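Long-range contact in organophosphorus hydrolase (Pseudomonas pseudoalcaligenes, PDB 4LE6), which probably hydrolyses organophosphate triesters such as aryl dialkyl phosphates, using a pair of zinc ions held in a metallo-beta-lactamase fold: residues A[218-230]-A[265-279]. Sequence-based numbering, arbitrary orientation.
Sequences VSLVASPGHTPGH and FDVDSDQARQSRQRI. With ZN (zinc ion), chain J; EDO (1,2-ethanediol), chain H.
Gly225 lies directly against the first turn of helix 269-286, its CA 3.7 Å from the CA of Ala272, where the loop that follows strand 218-222 runs past the start of the helix. Having no side chain, Gly225 lets the loop backbone rest on the helix itself. Two amides that precede the helix tie the loop down: Val267 N gives a nearly straight bond of 2.8 Å to His226 O, and Asp268 N donates to Gly225 O. Asp268 also caps the helix, its OD1 accepting from Gln271 N.

Further along the helix, the buried Ser275 turns its hydroxyl to the loop, OG donating to Pro224 O at 2.6 Å in the carbonyl plane. The extended Gln271 side chain lies across Pro224 at about a right angle, its OE1 3.5 Å from Gly225 CA. At the strand end, in the conformer described, Arg278 NH1 donates to Ala222 O at 3.3 Å, and a water links NH2 to the same carbonyl; a second conformer makes this contact less certain. The apolar side chains of Ile279 and Val221 touch through CD1 and CG1 at 4.0 Å.

The metal end turns on His226. With CG anti to the backbone N (chi1 176°), the imidazole is carried toward the metal. His226 ND1 donates to Asp266 OD1 (2.7 Å) in the ring plane and nearly along the carboxylate C-O bond, with carboxylate and ring planes 83° apart. Together with the zinc bond, this helps set the ring's rotation, and it probably makes the imidazole a stronger ligand; Phe263 N holds the other carboxylate oxygen, OD2. His226 NE2 binds zinc at 2.0 Å, alongside His139, His141, Asp247 and a water. A second-shell carboxylate thus orients a first-shell histidine in the dinuclear zinc site of the metallo-beta-lactamase αβ/βα sandwich.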
loop_
_atom_site.group_PDB
_atom_site.type_symbol
_atom_site.label_atom_id
_atom_site.label_comp_id
_atom_site.label_asym_id
_atom_site.label_seq_id
_atom_site.Cartn_x
_atom_site.Cartn_y
_atom_site.Cartn_z
ATOM N N VAL A 218 9.884 -24.263 -5.266
ATOM C CA VAL A 218 9.914 -23.336 -6.398
ATOM C C VAL A 218 9.736 -24.076 -7.713
ATOM O O VAL A 218 10.458 -25.028 -8.002
ATOM C CB VAL A 218 11.221 -22.548 -6.452
ATOM C CG1 VAL A 218 11.100 -21.422 -7.470
ATOM C CG2 VAL A 218 11.543 -21.976 -5.076
ATOM N N SER A 219 8.776 -23.620 -8.507
ATOM C CA SER A 219 8.487 -24.251 -9.797
ATOM C C SER A 219 8.208 -23.196 -10.872
ATOM O O SER A 219 7.890 -22.057 -10.567
ATOM C CB SER A 219 7.296 -25.198 -9.680
ATOM O OG SER A 219 6.185 -24.525 -9.137
ATOM N N LEU A 220 8.341 -23.600 -12.130
ATOM C CA LEU A 220 8.111 -22.732 -13.276
ATOM C C LEU A 220 6.662 -22.755 -13.723
ATOM O O LEU A 220 6.056 -23.812 -13.797
ATOM C CB LEU A 220 8.952 -23.226 -14.449
ATOM C CG LEU A 220 10.338 -22.611 -14.521
ATOM C CD1 LEU A 220 11.096 -22.864 -13.227
ATOM C CD2 LEU A 220 11.079 -23.192 -15.715
ATOM N N VAL A 221 6.133 -21.591 -14.077
ATOM C CA VAL A 221 4.817 -21.493 -14.673
ATOM C C VAL A 221 4.972 -20.722 -15.984
ATOM O O VAL A 221 5.079 -19.490 -15.970
ATOM C CB VAL A 221 3.830 -20.788 -13.728
ATOM C CG1 VAL A 221 2.489 -20.556 -14.421
ATOM C CG2 VAL A 221 3.651 -21.615 -12.447
ATOM N N ALA A 222 5.014 -21.444 -17.109
ATOM C CA ALA A 222 5.201 -20.802 -18.412
ATOM C C ALA A 222 4.068 -19.814 -18.619
ATOM O O ALA A 222 2.929 -20.144 -18.299
ATOM C CB ALA A 222 5.210 -21.844 -19.542
ATOM N N SER A 223 4.377 -18.621 -19.133
ATOM C CA SER A 223 3.390 -17.558 -19.367
ATOM C C SER A 223 3.817 -16.784 -20.621
ATOM O O SER A 223 4.046 -15.568 -20.574
ATOM C CB SER A 223 3.309 -16.594 -18.166
ATOM O OG SER A 223 4.583 -16.083 -17.860
ATOM N N PRO A 224 3.959 -17.493 -21.746
ATOM C CA PRO A 224 4.584 -16.902 -22.941
ATOM C C PRO A 224 3.722 -15.809 -23.561
ATOM O O PRO A 224 2.514 -15.812 -23.352
ATOM C CB PRO A 224 4.704 -18.092 -23.911
ATOM C CG PRO A 224 3.595 -19.051 -23.482
ATOM C CD PRO A 224 3.492 -18.876 -21.972
ATOM N N GLY A 225 4.331 -14.877 -24.286
ATOM C CA GLY A 225 3.576 -13.883 -25.034
ATOM C C GLY A 225 4.220 -12.513 -24.952
ATOM O O GLY A 225 4.673 -11.980 -25.972
ATOM N N HIS A 226 4.232 -11.934 -23.753
ATOM C CA HIS A 226 4.899 -10.661 -23.543
ATOM C C HIS A 226 6.318 -10.759 -24.118
ATOM O O HIS A 226 6.754 -9.877 -24.850
ATOM C CB HIS A 226 4.910 -10.313 -22.059
ATOM C CG HIS A 226 5.665 -9.065 -21.730
ATOM N ND1 HIS A 226 5.258 -7.807 -22.123
ATOM C CD2 HIS A 226 6.794 -8.885 -21.006
ATOM C CE1 HIS A 226 6.108 -6.907 -21.656
ATOM N NE2 HIS A 226 7.053 -7.538 -20.982
ATOM N N THR A 227 7.025 -11.840 -23.788
ATOM C CA THR A 227 8.140 -12.310 -24.610
ATOM C C THR A 227 7.932 -13.803 -24.867
ATOM O O THR A 227 7.201 -14.468 -24.132
ATOM C CB THR A 227 9.514 -12.131 -23.945
ATOM O OG1 THR A 227 9.585 -12.942 -22.769
ATOM C CG2 THR A 227 9.778 -10.676 -23.588
ATOM N N PRO A 228 8.580 -14.339 -25.905
ATOM C CA PRO A 228 8.409 -15.764 -26.218
ATOM C C PRO A 228 8.722 -16.674 -25.023
ATOM O O PRO A 228 7.985 -17.627 -24.783
ATOM C CB PRO A 228 9.410 -15.995 -27.357
ATOM C CG PRO A 228 9.595 -14.635 -27.987
ATOM C CD PRO A 228 9.500 -13.668 -26.841
ATOM N N GLY A 229 9.756 -16.348 -24.252
ATOM C CA GLY A 229 10.151 -17.180 -23.125
ATOM C C GLY A 229 9.583 -16.688 -21.810
ATOM O O GLY A 229 10.010 -17.110 -20.735
ATOM N N HIS A 230 8.609 -15.792 -21.875
ATOM C CA HIS A 230 8.170 -15.155 -20.646
ATOM C C HIS A 230 7.697 -16.214 -19.645
ATOM O O HIS A 230 6.900 -17.078 -19.995
ATOM C CB HIS A 230 7.054 -14.163 -20.906
ATOM C CG HIS A 230 6.641 -13.442 -19.677
ATOM N ND1 HIS A 230 5.697 -13.940 -18.812
ATOM C CD2 HIS A 230 7.104 -12.299 -19.127
ATOM C CE1 HIS A 230 5.557 -13.103 -17.794
ATOM N NE2 HIS A 230 6.403 -12.104 -17.965
ATOM N N PHE A 265 4.330 -3.261 -26.549
ATOM C CA PHE A 265 5.626 -3.941 -26.501
ATOM C C PHE A 265 5.559 -5.381 -25.966
ATOM O O PHE A 265 6.595 -5.987 -25.655
ATOM C CB PHE A 265 6.621 -3.091 -25.716
ATOM C CG PHE A 265 6.967 -1.797 -26.407
ATOM C CD1 PHE A 265 7.386 -1.787 -27.728
ATOM C CD2 PHE A 265 6.844 -0.590 -25.746
ATOM C CE1 PHE A 265 7.692 -0.597 -28.373
ATOM C CE2 PHE A 265 7.154 0.597 -26.383
ATOM C CZ PHE A 265 7.574 0.593 -27.699
ATOM N N ASP A 266 4.349 -5.933 -25.883
ATOM C CA ASP A 266 4.207 -7.380 -25.901
ATOM C C ASP A 266 4.759 -7.855 -27.249
ATOM O O ASP A 266 4.375 -7.333 -28.292
ATOM C CB ASP A 266 2.738 -7.798 -25.785
ATOM C CG ASP A 266 2.150 -7.517 -24.421
ATOM O OD1 ASP A 266 2.883 -7.561 -23.415
ATOM O OD2 ASP A 266 0.930 -7.258 -24.354
ATOM N N VAL A 267 5.655 -8.837 -27.249
ATOM C CA VAL A 267 6.170 -9.359 -28.519
ATOM C C VAL A 267 5.053 -9.998 -29.343
ATOM O O VAL A 267 4.999 -9.830 -30.553
ATOM C CB VAL A 267 7.289 -10.389 -28.309
ATOM C CG1 VAL A 267 7.687 -11.039 -29.650
ATOM C CG2 VAL A 267 8.484 -9.723 -27.642
ATOM N N ASP A 268 4.166 -10.713 -28.667
ATOM C CA ASP A 268 3.011 -11.335 -29.295
ATOM C C ASP A 268 1.761 -11.042 -28.462
ATOM O O ASP A 268 1.504 -11.707 -27.452
ATOM C CB ASP A 268 3.240 -12.840 -29.391
ATOM C CG ASP A 268 2.168 -13.530 -30.174
ATOM O OD1 ASP A 268 0.977 -13.124 -30.083
ATOM O OD2 ASP A 268 2.533 -14.465 -30.909
ATOM N N SER A 269 0.974 -10.062 -28.890
ATOM C CA SER A 269 -0.074 -9.510 -28.026
ATOM C C SER A 269 -1.242 -10.483 -27.819
ATOM O O SER A 269 -1.789 -10.571 -26.714
ATOM C CB SER A 269 -0.566 -8.166 -28.571
ATOM O OG SER A 269 -1.025 -8.291 -29.900
ATOM N N ASP A 270 -1.615 -11.211 -28.874
ATOM C CA ASP A 270 -2.633 -12.258 -28.767
ATOM C C ASP A 270 -2.235 -13.315 -27.742
ATOM O O ASP A 270 -3.005 -13.671 -26.848
ATOM C CB ASP A 270 -2.832 -12.952 -30.111
ATOM C CG ASP A 270 -3.479 -12.057 -31.141
ATOM O OD1 ASP A 270 -4.009 -10.993 -30.756
ATOM O OD2 ASP A 270 -3.463 -12.423 -32.336
ATOM N N GLN A 271 -1.018 -13.821 -27.884
ATOM C CA GLN A 271 -0.508 -14.821 -26.958
ATOM C C GLN A 271 -0.400 -14.260 -25.530
ATOM O O GLN A 271 -0.811 -14.906 -24.550
ATOM C CB GLN A 271 0.851 -15.321 -27.440
ATOM C CG GLN A 271 1.372 -16.469 -26.616
ATOM C CD GLN A 271 2.653 -17.058 -27.166
ATOM O OE1 GLN A 271 3.559 -16.332 -27.572
ATOM N NE2 GLN A 271 2.738 -18.382 -27.176
ATOM N N ALA A 272 0.168 -13.064 -25.401
ATOM C CA ALA A 272 0.261 -12.417 -24.084
ATOM C C ALA A 272 -1.128 -12.309 -23.458
ATOM O O ALA A 272 -1.315 -12.567 -22.268
ATOM C CB ALA A 272 0.882 -11.037 -24.208
ATOM N N ARG A 273 -2.113 -11.952 -24.275
ATOM C CA ARG A 273 -3.495 -11.839 -23.796
ATOM C C ARG A 273 -4.072 -13.194 -23.353
ATOM O O ARG A 273 -4.708 -13.289 -22.296
ATOM C CB ARG A 273 -4.373 -11.200 -24.883
ATOM C CG ARG A 273 -5.859 -11.437 -24.715
ATOM C CD ARG A 273 -6.683 -10.442 -25.520
ATOM N NE ARG A 273 -6.274 -10.288 -26.915
ATOM C CZ ARG A 273 -6.427 -11.209 -27.862
ATOM N NH1 ARG A 273 -6.958 -12.391 -27.579
ATOM N NH2 ARG A 273 -6.027 -10.950 -29.099
ATOM N N GLN A 274 -3.860 -14.237 -24.160
ATOM C CA GLN A 274 -4.263 -15.596 -23.756
ATOM C C GLN A 274 -3.636 -16.047 -22.415
ATOM O O GLN A 274 -4.327 -16.545 -21.479
ATOM C CB GLN A 274 -3.901 -16.593 -24.858
ATOM C CG GLN A 274 -4.435 -18.005 -24.618
ATOM C CD GLN A 274 -3.965 -19.018 -25.671
ATOM O OE1 GLN A 274 -2.942 -18.821 -26.328
ATOM N NE2 GLN A 274 -4.707 -20.110 -25.818
ATOM N N SER A 275 -2.329 -15.848 -22.298
ATOM C CA SER A 275 -1.641 -16.174 -21.045
ATOM C C SER A 275 -2.189 -15.348 -19.880
ATOM O O SER A 275 -2.406 -15.866 -18.781
ATOM C CB SER A 275 -0.147 -15.923 -21.194
ATOM O OG SER A 275 0.345 -16.699 -22.260
ATOM N N ARG A 276 -2.425 -14.063 -20.114
ATOM C CA ARG A 276 -3.012 -13.221 -19.061
ATOM C C ARG A 276 -4.395 -13.737 -18.613
ATOM O O ARG A 276 -4.650 -13.899 -17.412
ATOM C CB ARG A 276 -3.129 -11.775 -19.529
ATOM C CG ARG A 276 -3.876 -10.864 -18.538
ATOM C CD ARG A 276 -3.661 -9.384 -18.844
ATOM N NE ARG A 276 -3.924 -9.057 -20.246
ATOM C CZ ARG A 276 -2.985 -8.854 -21.165
ATOM N NH1 ARG A 276 -3.332 -8.568 -22.404
ATOM N NH2 ARG A 276 -1.700 -8.943 -20.866
ATOM N N GLN A 277 -5.279 -14.007 -19.572
ATOM C CA GLN A 277 -6.606 -14.548 -19.238
ATOM C C GLN A 277 -6.499 -15.827 -18.402
ATOM O O GLN A 277 -7.167 -15.977 -17.350
ATOM C CB GLN A 277 -7.390 -14.823 -20.510
ATOM C CG GLN A 277 -7.843 -13.555 -21.220
ATOM C CD GLN A 277 -9.119 -12.953 -20.629
ATOM O OE1 GLN A 277 -9.528 -13.280 -19.511
ATOM N NE2 GLN A 277 -9.753 -12.064 -21.389
ATOM N N ARG A 278 -5.630 -16.736 -18.844
ATOM C CA ARG A 278 -5.460 -18.003 -18.141
ATOM C C ARG A 278 -4.913 -17.817 -16.727
ATOM O O ARG A 278 -5.435 -18.400 -15.749
ATOM C CB ARG A 278 -4.528 -18.917 -18.929
ATOM C CG ARG A 278 -4.218 -20.220 -18.232
ATOM C CD ARG A 278 -3.603 -21.222 -19.199
ATOM N NE ARG A 278 -2.322 -20.746 -19.725
ATOM C CZ ARG A 278 -1.157 -20.873 -19.101
ATOM N NH1 ARG A 278 -0.052 -20.411 -19.669
ATOM N NH2 ARG A 278 -1.082 -21.459 -17.915
ATOM N N ILE A 279 -3.848 -17.034 -16.616
ATOM C CA ILE A 279 -3.206 -16.822 -15.324
ATOM C C ILE A 279 -4.151 -16.089 -14.361
ATOM O O ILE A 279 -4.176 -16.373 -13.158
ATOM C CB ILE A 279 -1.884 -16.047 -15.496
ATOM C CG1 ILE A 279 -0.854 -16.906 -16.262
ATOM C CG2 ILE A 279 -1.300 -15.616 -14.137
ATOM C CD1 ILE A 279 -0.498 -18.232 -15.597
HETATM ZN ZN ZN J . 8.567 -6.780 -19.998
HETATM C C1 EDO H . 8.626 -20.653 -20.589
HETATM O O1 EDO H . 8.424 -21.314 -19.336
HETATM C C2 EDO H . 7.364 -19.947 -21.061
HETATM O O2 EDO H . 7.722 -18.905 -21.965
HETATM O O HOH W 1 1.595 -22.270 -17.314
HETATM O O HOH W 2 9.179 -4.992 -19.009
#